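Side-chain contacts in glucuronoarabinoxylan endo-1,4-beta-xylanase (Clostridium papyrosolvens, PDB 4FMV), which hydrolyses internal beta-1,4 linkages of xylan as a glycoside hydrolase of family 30, subfamily 8, with altered substrate specificity: residues P90-S93 with M94-N97; D145-D149 with W150-T154; T154-E157 with M158-F161. All coordinates share one frame; numbering follows the deposited sequence.

In the fold
All three contacts lie in the (beta/alpha)8 barrel of this chain, the catalytic part of a longer protein, and come in the order 1, 2, 3. Contact 1 belongs to the excursion between barrel strand 82-86 and helix 114-130. Contact 2 follows barrel strand 137-139 and runs into contact 3, the start of helix 155-164; the two share T154. Contacts 1 and 2 have centres 13 Å apart, both reach the small sheet of strands 95-100, 103-109 and 151-152, and they touch directly where Q95 NE2 is bonded to T151 OG1. Contacts 2 and 3 have centres 12 Å apart, with W153 packed on F161. Neighbouring barrel connections are thereby tied to one another beyond the strands of the barrel.

Contact 1 (P90-S93 with M94-N97); sequences PPAS and MQEN
P90 and P91 present their rings to the thioether chain of M94. P90 CB lies 4.0 Å from M94 SD, and P91 CD is 3.8 Å from M94 CE, the P91 ring and the methionine chain running side by side in the same direction. M94 reaches both prolines because its CG stands beside its own backbone N, anti to the carbonyl carbon (chi1 -55°), and the chain beyond is fully extended. One atom further round the ring, P90 CG is 3.9 Å from Q95 CG, with the glutamine chain slanting across it. The extended chain brings Q95 OE1 within 3.6 Å of A92 CA.

Two successive backbone bonds draw the chain round. M94 N donates to P91 O at 2.9 Å, and Q95 N donates to A92 O at 3.2 Å, each spanning three residues, as expected for the short 3-10 turn that leads into strand 95-100. In the connection that follows barrel strand 82-86, this turn leads into the hairpin of strands 95-100 and 103-109, beside the barrel's own strands. One water links P90 O to Q95 OE1, donating to both, and a second does the same for S93 O and Q95 O.

Further out, Q95 NE2 is bonded to T151 OG1, so both ends of this amide are held, while S93 OG is bonded to D56 OD1. W58 packs on P91 and M94; L109 meets P90 and M94, and Y120 of helix 114-130 reaches P91 and M94.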
ATOM      1  N   PRO A  90      -7.456 -20.131  -5.407  1.00  8.94           N
ATOM      2  CA  PRO A  90      -8.332 -20.791  -4.438  1.00 10.69           C
ATOM      3  C   PRO A  90      -7.766 -22.181  -4.129  1.00  9.86           C
ATOM      4  O   PRO A  90      -6.773 -22.563  -4.757  1.00  6.86           O
ATOM      5  CB  PRO A  90      -9.656 -20.898  -5.184  1.00 11.83           C
ATOM      6  CG  PRO A  90      -9.288 -20.910  -6.632  1.00 14.87           C
ATOM      7  CD  PRO A  90      -8.009 -20.114  -6.771  1.00 10.38           C
ATOM      8  N   PRO A  91      -8.421 -22.948  -3.231  1.00  8.59           N
ATOM      9  CA  PRO A  91      -8.061 -24.357  -3.064  1.00  8.27           C
ATOM     10  C   PRO A  91      -8.085 -25.097  -4.393  1.00  9.72           C
ATOM     11  O   PRO A  91      -8.896 -24.780  -5.266  1.00 11.79           O
ATOM     12  CB  PRO A  91      -9.180 -24.891  -2.166  1.00  5.95           C
ATOM     13  CG  PRO A  91      -9.586 -23.726  -1.363  1.00  6.12           C
ATOM     14  CD  PRO A  91      -9.539 -22.574  -2.352  1.00  6.61           C
ATOM     15  N   ALA A  92      -7.194 -26.071  -4.537  1.00  9.00           N
ATOM     16  CA  ALA A  92      -7.029 -26.796  -5.791  1.00  8.48           C
ATOM     17  C   ALA A  92      -8.347 -27.357  -6.317  1.00 11.30           C
ATOM     18  O   ALA A  92      -8.553 -27.390  -7.528  1.00 14.38           O
ATOM     19  CB  ALA A  92      -6.014 -27.922  -5.609  1.00  7.37           C
ATOM     20  N   SER A  93      -9.244 -27.777  -5.416  1.00  9.47           N
ATOM     21  CA  SER A  93     -10.494 -28.424  -5.836  1.00 11.04           C
ATOM     22  C   SER A  93     -11.466 -27.468  -6.529  1.00 12.70           C
ATOM     23  O   SER A  93     -12.435 -27.913  -7.138  1.00 13.83           O
ATOM     24  CB  SER A  93     -11.201 -29.115  -4.655  1.00 13.07           C
ATOM     25  OG  SER A  93     -11.641 -28.179  -3.665  1.00 13.58           O
ATOM     26  N   MET A  94     -11.235 -26.160  -6.397  1.00 14.77           N
ATOM     27  CA  MET A  94     -12.081 -25.172  -7.072  1.00 10.41           C
ATOM     28  C   MET A  94     -11.573 -24.737  -8.456  1.00 11.65           C
ATOM     29  O   MET A  94     -12.287 -24.038  -9.186  1.00 11.56           O
ATOM     30  CB  MET A  94     -12.202 -23.916  -6.217  1.00  8.38           C
ATOM     31  CG  MET A  94     -12.694 -24.126  -4.782  1.00 10.22           C
ATOM     32  SD  MET A  94     -13.190 -22.510  -4.128  1.00 12.66           S
ATOM     33  CE  MET A  94     -13.339 -22.910  -2.381  1.00  8.14           C
ATOM     34  N   GLN A  95     -10.336 -25.104  -8.776  1.00  9.87           N
ATOM     35  CA  GLN A  95      -9.689 -24.777 -10.052  1.00  9.28           C
ATOM     36  C   GLN A  95     -10.016 -25.699 -11.227  1.00 14.18           C
ATOM     37  O   GLN A  95     -10.392 -26.853 -11.048  1.00 14.27           O
ATOM     38  CB  GLN A  95      -8.179 -24.710  -9.879  1.00  5.82           C
ATOM     39  CG  GLN A  95      -7.698 -23.587  -8.990  1.00  5.34           C
ATOM     40  CD  GLN A  95      -6.206 -23.654  -8.803  1.00 12.70           C
ATOM     41  OE1 GLN A  95      -5.681 -24.661  -8.322  1.00 15.84           O
ATOM     42  NE2 GLN A  95      -5.505 -22.600  -9.198  1.00 12.40           N
ATOM     43  N   GLU A  96      -9.871 -25.178 -12.439  1.00 14.16           N
ATOM     44  CA  GLU A  96      -9.848 -26.037 -13.608  1.00 12.72           C
ATOM     45  C   GLU A  96      -8.858 -25.476 -14.592  1.00 13.83           C
ATOM     46  O   GLU A  96      -8.584 -24.275 -14.581  1.00 13.52           O
ATOM     47  CB  GLU A  96     -11.231 -26.106 -14.264  1.00 14.76           C
ATOM     48  CG  GLU A  96     -11.704 -24.754 -14.763  1.00 12.55           C
ATOM     49  CD  GLU A  96     -13.094 -24.801 -15.346  1.00 13.32           C
ATOM     50  OE1 GLU A  96     -13.556 -23.751 -15.826  1.00 13.06           O
ATOM     51  OE2 GLU A  96     -13.725 -25.885 -15.318  1.00 15.72           O
ATOM     52  N   ASN A  97      -8.328 -26.349 -15.448  1.00 13.85           N
ATOM     53  CA  ASN A  97      -7.529 -25.913 -16.578  1.00 16.26           C
ATOM     54  C   ASN A  97      -8.422 -25.351 -17.643  1.00 16.40           C
ATOM     55  O   ASN A  97      -9.583 -25.725 -17.738  1.00 17.47           O
ATOM     56  CB  ASN A  97      -6.746 -27.075 -17.181  1.00 19.53           C
ATOM     57  CG  ASN A  97      -5.569 -27.470 -16.336  1.00 24.87           C
ATOM     58  OD1 ASN A  97      -4.586 -26.731 -16.236  1.00 27.49           O
ATOM     59  ND2 ASN A  97      -5.657 -28.637 -15.711  1.00 25.09           N
TER
HETATM   60  O   HOH W   1      -4.694 -24.094  -5.810  1.00 12.86           O
HETATM   61  O   HOH W   2     -11.855 -29.010  -9.837  1.00 24.43           O

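Contact 2 (D145-D149 with W150-T154); sequences DYAQD and WTWWT
W150, with CG set between its own N and carbonyl carbon (chi1 49°), and W152, with CG anti to its carbonyl carbon (chi1 -70°), turn their indoles to different sides of A147. The alanine CA lies over the W150 five-membered ring, 4.0 Å from its centroid. Its methyl presses on the other indole: A147 CB sits over the face of the W152 five-membered ring, 3.5 Å from its centroid. Both are CH-pi contacts, and T151 O touches the same A147 CB at 3.3 Å. The six-membered part of W152 extends alongside the backbone, its CZ2 3.4 Å from Q148 N.

A type I beta turn from A147 to W150, closed by W150 N donating to A147 O (2.8 Å, 163°), sets W150 against A147, and the chain beyond it brings W152 to another side. The turn belongs to the connection between barrel strand 137-139 and helix 155-164.

The W150 indole is also anchored by its NE1, which donates to E143 O, and meets W88 edge-to-face. A small apolar residue between two indoles thus adds dispersion and CH-pi contacts to the hydrogen bond that closes the turn, while K100, in a cation-pi contact with W152, probably polarises that ring.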
ATOM      1  N   ASP A 145      -4.590 -10.730 -13.877  1.00 11.88           N
ATOM      2  CA  ASP A 145      -4.086 -10.478 -15.244  1.00  8.22           C
ATOM      3  C   ASP A 145      -2.584 -10.733 -15.468  1.00 12.44           C
ATOM      4  O   ASP A 145      -2.084 -10.416 -16.541  1.00 10.25           O
ATOM      5  CB  ASP A 145      -4.460  -9.069 -15.716  1.00  5.63           C
ATOM      6  CG  ASP A 145      -3.940  -7.989 -14.778  1.00 11.68           C
ATOM      7  OD1 ASP A 145      -3.359  -8.349 -13.727  1.00 10.48           O
ATOM      8  OD2 ASP A 145      -4.105  -6.790 -15.096  1.00  8.28           O
ATOM      9  N   TYR A 146      -1.818 -11.173 -14.467  1.00 13.45           N
ATOM     10  CA  TYR A 146      -0.591 -11.833 -14.852  1.00 11.15           C
ATOM     11  C   TYR A 146      -0.554 -13.108 -14.038  1.00 10.99           C
ATOM     12  O   TYR A 146       0.267 -13.254 -13.144  1.00 11.61           O
ATOM     13  CB  TYR A 146       0.461 -10.863 -14.285  1.00 11.78           C
ATOM     14  CG  TYR A 146       1.871 -10.956 -14.784  1.00 18.00           C
ATOM     15  CD1 TYR A 146       2.225 -10.410 -16.006  1.00 19.55           C
ATOM     16  CD2 TYR A 146       2.863 -11.549 -14.008  1.00 23.01           C
ATOM     17  CE1 TYR A 146       3.517 -10.474 -16.462  1.00 25.16           C
ATOM     18  CE2 TYR A 146       4.168 -11.630 -14.465  1.00 24.91           C
ATOM     19  CZ  TYR A 146       4.488 -11.084 -15.690  1.00 29.16           C
ATOM     20  OH  TYR A 146       5.785 -11.144 -16.167  1.00 35.36           O
ATOM     21  N   ALA A 147      -1.225 -14.114 -14.567  1.00 13.00           N
ATOM     22  CA  ALA A 147      -1.527 -15.358 -13.837  1.00 11.44           C
ATOM     23  C   ALA A 147      -0.837 -16.636 -14.230  1.00 11.47           C
ATOM     24  O   ALA A 147      -1.316 -17.700 -13.860  1.00 12.05           O
ATOM     25  CB  ALA A 147      -3.017 -15.555 -13.548  1.00 10.18           C
ATOM     26  N   GLN A 148       0.130 -16.565 -15.137  1.00  9.03           N
ATOM     27  CA  GLN A 148       0.674 -17.793 -15.707  1.00  9.31           C
ATOM     28  C   GLN A 148       1.033 -18.806 -14.607  1.00 12.93           C
ATOM     29  O   GLN A 148       0.945 -20.018 -14.809  1.00 14.02           O
ATOM     30  CB  GLN A 148       1.893 -17.491 -16.575  1.00 14.63           C
ATOM     31  CG  GLN A 148       2.395 -18.726 -17.337  1.00 21.62           C
ATOM     32  CD  GLN A 148       3.729 -18.488 -18.026  1.00 28.84           C
ATOM     33  OE1 GLN A 148       4.722 -19.194 -17.768  1.00 31.40           O
ATOM     34  NE2 GLN A 148       3.765 -17.488 -18.900  1.00 28.65           N
ATOM     35  N   ASP A 149       1.495 -18.307 -13.474  1.00 13.17           N
ATOM     36  CA  ASP A 149       1.883 -19.164 -12.332  1.00 13.95           C
ATOM     37  C   ASP A 149       0.860 -19.317 -11.188  1.00 12.07           C
ATOM     38  O   ASP A 149       1.195 -19.788 -10.091  1.00 10.34           O
ATOM     39  CB  ASP A 149       3.296 -18.844 -11.856  1.00 12.83           C
ATOM     40  CG  ASP A 149       4.333 -19.261 -12.872  1.00 17.90           C
ATOM     41  OD1 ASP A 149       4.306 -20.431 -13.326  1.00 22.86           O
ATOM     42  OD2 ASP A 149       5.152 -18.413 -13.251  1.00 20.84           O
ATOM     43  N   TRP A 150      -0.329 -18.780 -11.415  1.00  7.60           N
ATOM     44  CA  TRP A 150      -1.430 -18.774 -10.435  1.00 13.10           C
ATOM     45  C   TRP A 150      -2.768 -18.823 -11.176  1.00 15.42           C
ATOM     46  O   TRP A 150      -2.840 -19.514 -12.185  1.00 15.78           O
ATOM     47  CB  TRP A 150      -1.317 -17.742  -9.305  1.00 11.61           C
ATOM     48  CG  TRP A 150      -1.007 -16.323  -9.677  1.00 10.75           C
ATOM     49  CD1 TRP A 150      -1.891 -15.365 -10.100  1.00  7.11           C
ATOM     50  CD2 TRP A 150       0.274 -15.675  -9.578  1.00 12.89           C
ATOM     51  NE1 TRP A 150      -1.234 -14.175 -10.309  1.00  7.74           N
ATOM     52  CE2 TRP A 150       0.095 -14.336  -9.996  1.00 10.36           C
ATOM     53  CE3 TRP A 150       1.557 -16.105  -9.200  1.00  8.96           C
ATOM     54  CZ2 TRP A 150       1.148 -13.419 -10.031  1.00 10.97           C
ATOM     55  CZ3 TRP A 150       2.604 -15.205  -9.241  1.00  8.93           C
ATOM     56  CH2 TRP A 150       2.398 -13.872  -9.651  1.00 11.91           C
ATOM     57  N   THR A 151      -3.849 -18.367 -10.545  1.00 11.24           N
ATOM     58  CA  THR A 151      -5.196 -18.371 -11.140  1.00  7.83           C
ATOM     59  C   THR A 151      -5.579 -17.111 -11.971  1.00 10.77           C
ATOM     60  O   THR A 151      -5.576 -15.991 -11.447  1.00 10.65           O
ATOM     61  CB  THR A 151      -6.212 -18.630  -9.994  1.00 10.60           C
ATOM     62  OG1 THR A 151      -5.880 -19.884  -9.373  1.00  8.84           O
ATOM     63  CG2 THR A 151      -7.647 -18.679 -10.492  1.00 16.06           C
ATOM     64  N   TRP A 152      -5.898 -17.301 -13.255  1.00  8.88           N
ATOM     65  CA  TRP A 152      -6.347 -16.217 -14.166  1.00  8.52           C
ATOM     66  C   TRP A 152      -7.823 -15.838 -13.992  1.00  6.83           C
ATOM     67  O   TRP A 152      -8.674 -16.715 -13.806  1.00  7.56           O
ATOM     68  CB  TRP A 152      -6.231 -16.661 -15.633  1.00  8.11           C
ATOM     69  CG  TRP A 152      -4.853 -16.815 -16.202  1.00  9.67           C
ATOM     70  CD1 TRP A 152      -4.155 -17.995 -16.378  1.00  9.91           C
ATOM     71  CD2 TRP A 152      -4.017 -15.777 -16.723  1.00 11.41           C
ATOM     72  NE1 TRP A 152      -2.933 -17.741 -16.953  1.00 10.70           N
ATOM     73  CE2 TRP A 152      -2.823 -16.389 -17.180  1.00 12.40           C
ATOM     74  CE3 TRP A 152      -4.161 -14.383 -16.856  1.00  9.21           C
ATOM     75  CZ2 TRP A 152      -1.775 -15.659 -17.745  1.00 13.07           C
ATOM     76  CZ3 TRP A 152      -3.110 -13.658 -17.415  1.00 10.96           C
ATOM     77  CH2 TRP A 152      -1.936 -14.298 -17.857  1.00 13.96           C
ATOM     78  N   TRP A 153      -8.136 -14.544 -14.107  1.00  7.01           N
ATOM     79  CA  TRP A 153      -9.503 -14.077 -14.275  1.00  6.35           C
ATOM     80  C   TRP A 153      -9.503 -13.028 -15.364  1.00  9.48           C
ATOM     81  O   TRP A 153      -8.732 -12.085 -15.295  1.00 11.61           O
ATOM     82  CB  TRP A 153     -10.027 -13.357 -13.019  1.00  7.59           C
ATOM     83  CG  TRP A 153      -9.979 -14.110 -11.730  1.00  6.22           C
ATOM     84  CD1 TRP A 153      -8.887 -14.667 -11.141  1.00 10.00           C
ATOM     85  CD2 TRP A 153     -11.074 -14.334 -10.841  1.00  9.67           C
ATOM     86  NE1 TRP A 153      -9.237 -15.245  -9.940  1.00 11.09           N
ATOM     87  CE2 TRP A 153     -10.572 -15.047  -9.732  1.00 10.19           C
ATOM     88  CE3 TRP A 153     -12.439 -14.000 -10.879  1.00  7.61           C
ATOM     89  CZ2 TRP A 153     -11.389 -15.441  -8.662  1.00 10.74           C
ATOM     90  CZ3 TRP A 153     -13.249 -14.400  -9.818  1.00  9.27           C
ATOM     91  CH2 TRP A 153     -12.717 -15.107  -8.726  1.00 11.33           C
ATOM     92  N   THR A 154     -10.361 -13.177 -16.366  1.00  7.73           N
ATOM     93  CA  THR A 154     -10.553 -12.117 -17.336  1.00  6.27           C
ATOM     94  C   THR A 154     -11.246 -10.959 -16.633  1.00  7.36           C
ATOM     95  O   THR A 154     -11.816 -11.128 -15.541  1.00  5.05           O
ATOM     96  CB  THR A 154     -11.452 -12.593 -18.481  1.00  8.68           C
ATOM     97  OG1 THR A 154     -12.755 -12.902 -17.961  1.00  9.92           O
ATOM     98  CG2 THR A 154     -10.850 -13.837 -19.156  1.00  6.58           C
TER

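Contact 3 (T154-E157 with M158-F161); sequences TPQE and MLNF
Q156 bends its side chain along the outer face of the helix, over L159 and on to N160. Its CG is anti to the backbone N and the chain kinks at chi2 (69°), which swings the amide toward the next turn. There Q156 NE2 passes 3.8 Å from L159 CD2 and donates to N160 OD1 at 2.9 Å. The bond is somewhat bent (146°): the acceptor lies close to the plane of the Q156 amide, but NE2 stands above the plane of the N160 amide, the two planes being 51° apart.

At the helix start, T154 and E157 form a capping box. E157 N donates to T154 OG1 at 2.8 Å, and in return T154 N donates to E157 OE1, also at 2.8 Å, coming from above the carboxylate plane. M158 N follows with an almost straight bond to T154 O (3.0 Å), the first of the i to i+4 bonds continued by L159, N160 and F161.

The buried side of helix 155-164 seats it in the barrel's helical layer. M158, bent at both chi2 and chi3, packs on M185 and I189 of helix 183-190, and F161 meets A118 of helix 114-130. The second carboxylate oxygen of E157, OE2, is bonded to Y111 OH.

With T154 and E157 exchanging bonds in the box and OE2 of E157 held by Y111, E157 N is capped and both carboxylate oxygens have a partner; the helix N-terminus probably stabilises the buried carboxylate in its charged form.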
ATOM      1  N   THR A 154     -10.361 -13.177 -16.366  1.00  7.73           N
ATOM      2  CA  THR A 154     -10.553 -12.117 -17.336  1.00  6.27           C
ATOM      3  C   THR A 154     -11.246 -10.959 -16.633  1.00  7.36           C
ATOM      4  O   THR A 154     -11.816 -11.128 -15.541  1.00  5.05           O
ATOM      5  CB  THR A 154     -11.452 -12.593 -18.481  1.00  8.68           C
ATOM      6  OG1 THR A 154     -12.755 -12.902 -17.961  1.00  9.92           O
ATOM      7  CG2 THR A 154     -10.850 -13.837 -19.156  1.00  6.58           C
ATOM      8  N   PRO A 155     -11.192  -9.762 -17.239  1.00 10.52           N
ATOM      9  CA  PRO A 155     -11.984  -8.665 -16.681  1.00 10.97           C
ATOM     10  C   PRO A 155     -13.447  -9.055 -16.521  1.00 11.38           C
ATOM     11  O   PRO A 155     -14.084  -8.630 -15.557  1.00 13.89           O
ATOM     12  CB  PRO A 155     -11.835  -7.570 -17.736  1.00 11.48           C
ATOM     13  CG  PRO A 155     -10.435  -7.815 -18.273  1.00 11.69           C
ATOM     14  CD  PRO A 155     -10.308  -9.314 -18.326  1.00  9.66           C
ATOM     15  N   GLN A 156     -13.975  -9.851 -17.445  1.00  8.88           N
ATOM     16  CA  GLN A 156     -15.392 -10.231 -17.371  1.00  9.48           C
ATOM     17  C   GLN A 156     -15.626 -11.208 -16.220  1.00  9.81           C
ATOM     18  O   GLN A 156     -16.621 -11.113 -15.511  1.00  9.06           O
ATOM     19  CB  GLN A 156     -15.898 -10.828 -18.709  1.00  9.65           C
ATOM     20  CG  GLN A 156     -17.367 -11.259 -18.673  1.00  7.98           C
ATOM     21  CD  GLN A 156     -18.315 -10.086 -18.566  1.00 10.31           C
ATOM     22  OE1 GLN A 156     -18.160  -9.081 -19.270  1.00  7.95           O
ATOM     23  NE2 GLN A 156     -19.297 -10.194 -17.680  1.00  8.46           N
ATOM     24  N   GLU A 157     -14.711 -12.149 -16.030  1.00 11.57           N
ATOM     25  CA  GLU A 157     -14.836 -13.084 -14.913  1.00 10.53           C
ATOM     26  C   GLU A 157     -14.858 -12.357 -13.571  1.00  9.49           C
ATOM     27  O   GLU A 157     -15.701 -12.644 -12.722  1.00 10.70           O
ATOM     28  CB  GLU A 157     -13.709 -14.117 -14.956  1.00  7.72           C
ATOM     29  CG  GLU A 157     -14.084 -15.285 -15.859  1.00 11.12           C
ATOM     30  CD  GLU A 157     -12.896 -16.013 -16.431  1.00 10.51           C
ATOM     31  OE1 GLU A 157     -11.745 -15.619 -16.118  1.00  8.75           O
ATOM     32  OE2 GLU A 157     -13.117 -16.959 -17.219  1.00 11.60           O
ATOM     33  N   MET A 158     -13.909 -11.443 -13.386  1.00 10.17           N
ATOM     34  CA  MET A 158     -13.850 -10.595 -12.193  1.00  9.94           C
ATOM     35  C   MET A 158     -15.153  -9.810 -12.013  1.00 12.04           C
ATOM     36  O   MET A 158     -15.678  -9.728 -10.897  1.00 11.65           O
ATOM     37  CB  MET A 158     -12.672  -9.630 -12.291  1.00 10.50           C
ATOM     38  CG  MET A 158     -12.597  -8.597 -11.150  1.00 12.62           C
ATOM     39  SD  MET A 158     -12.221  -9.297  -9.534  1.00 12.34           S
ATOM     40  CE  MET A 158     -10.727 -10.223  -9.880  1.00 10.67           C
ATOM     41  N   LEU A 159     -15.673  -9.239 -13.104  1.00  9.89           N
ATOM     42  CA  LEU A 159     -16.968  -8.543 -13.068  1.00 11.30           C
ATOM     43  C   LEU A 159     -18.086  -9.465 -12.574  1.00  8.73           C
ATOM     44  O   LEU A 159     -18.865  -9.090 -11.693  1.00  8.49           O
ATOM     45  CB  LEU A 159     -17.346  -7.948 -14.447  1.00 10.34           C
ATOM     46  CG  LEU A 159     -18.736  -7.285 -14.544  1.00 10.60           C
ATOM     47  CD1 LEU A 159     -18.910  -6.169 -13.521  1.00 10.96           C
ATOM     48  CD2 LEU A 159     -19.056  -6.779 -15.952  1.00 10.45           C
ATOM     49  N   ASN A 160     -18.157 -10.676 -13.126  1.00  8.76           N
ATOM     50  CA  ASN A 160     -19.226 -11.606 -12.756  1.00 11.81           C
ATOM     51  C   ASN A 160     -19.228 -11.888 -11.240  1.00 12.82           C
ATOM     52  O   ASN A 160     -20.278 -11.883 -10.590  1.00 11.15           O
ATOM     53  CB  ASN A 160     -19.089 -12.918 -13.524  1.00 10.46           C
ATOM     54  CG  ASN A 160     -19.377 -12.766 -14.997  1.00 11.30           C
ATOM     55  OD1 ASN A 160     -20.023 -11.805 -15.419  1.00 10.12           O
ATOM     56  ND2 ASN A 160     -18.911 -13.729 -15.794  1.00 10.37           N
ATOM     57  N   PHE A 161     -18.041 -12.120 -10.685  1.00 10.89           N
ATOM     58  CA  PHE A 161     -17.912 -12.395  -9.260  1.00  8.40           C
ATOM     59  C   PHE A 161     -18.294 -11.165  -8.432  1.00 11.62           C
ATOM     60  O   PHE A 161     -19.032 -11.253  -7.423  1.00 13.27           O
ATOM     61  CB  PHE A 161     -16.480 -12.823  -8.927  1.00  7.66           C
ATOM     62  CG  PHE A 161     -16.315 -13.280  -7.510  1.00  8.43           C
ATOM     63  CD1 PHE A 161     -16.532 -14.597  -7.168  1.00 10.05           C
ATOM     64  CD2 PHE A 161     -15.985 -12.382  -6.518  1.00  9.68           C
ATOM     65  CE1 PHE A 161     -16.404 -15.013  -5.855  1.00  8.87           C
ATOM     66  CE2 PHE A 161     -15.853 -12.789  -5.224  1.00 10.48           C
ATOM     67  CZ  PHE A 161     -16.071 -14.110  -4.894  1.00 10.84           C
TER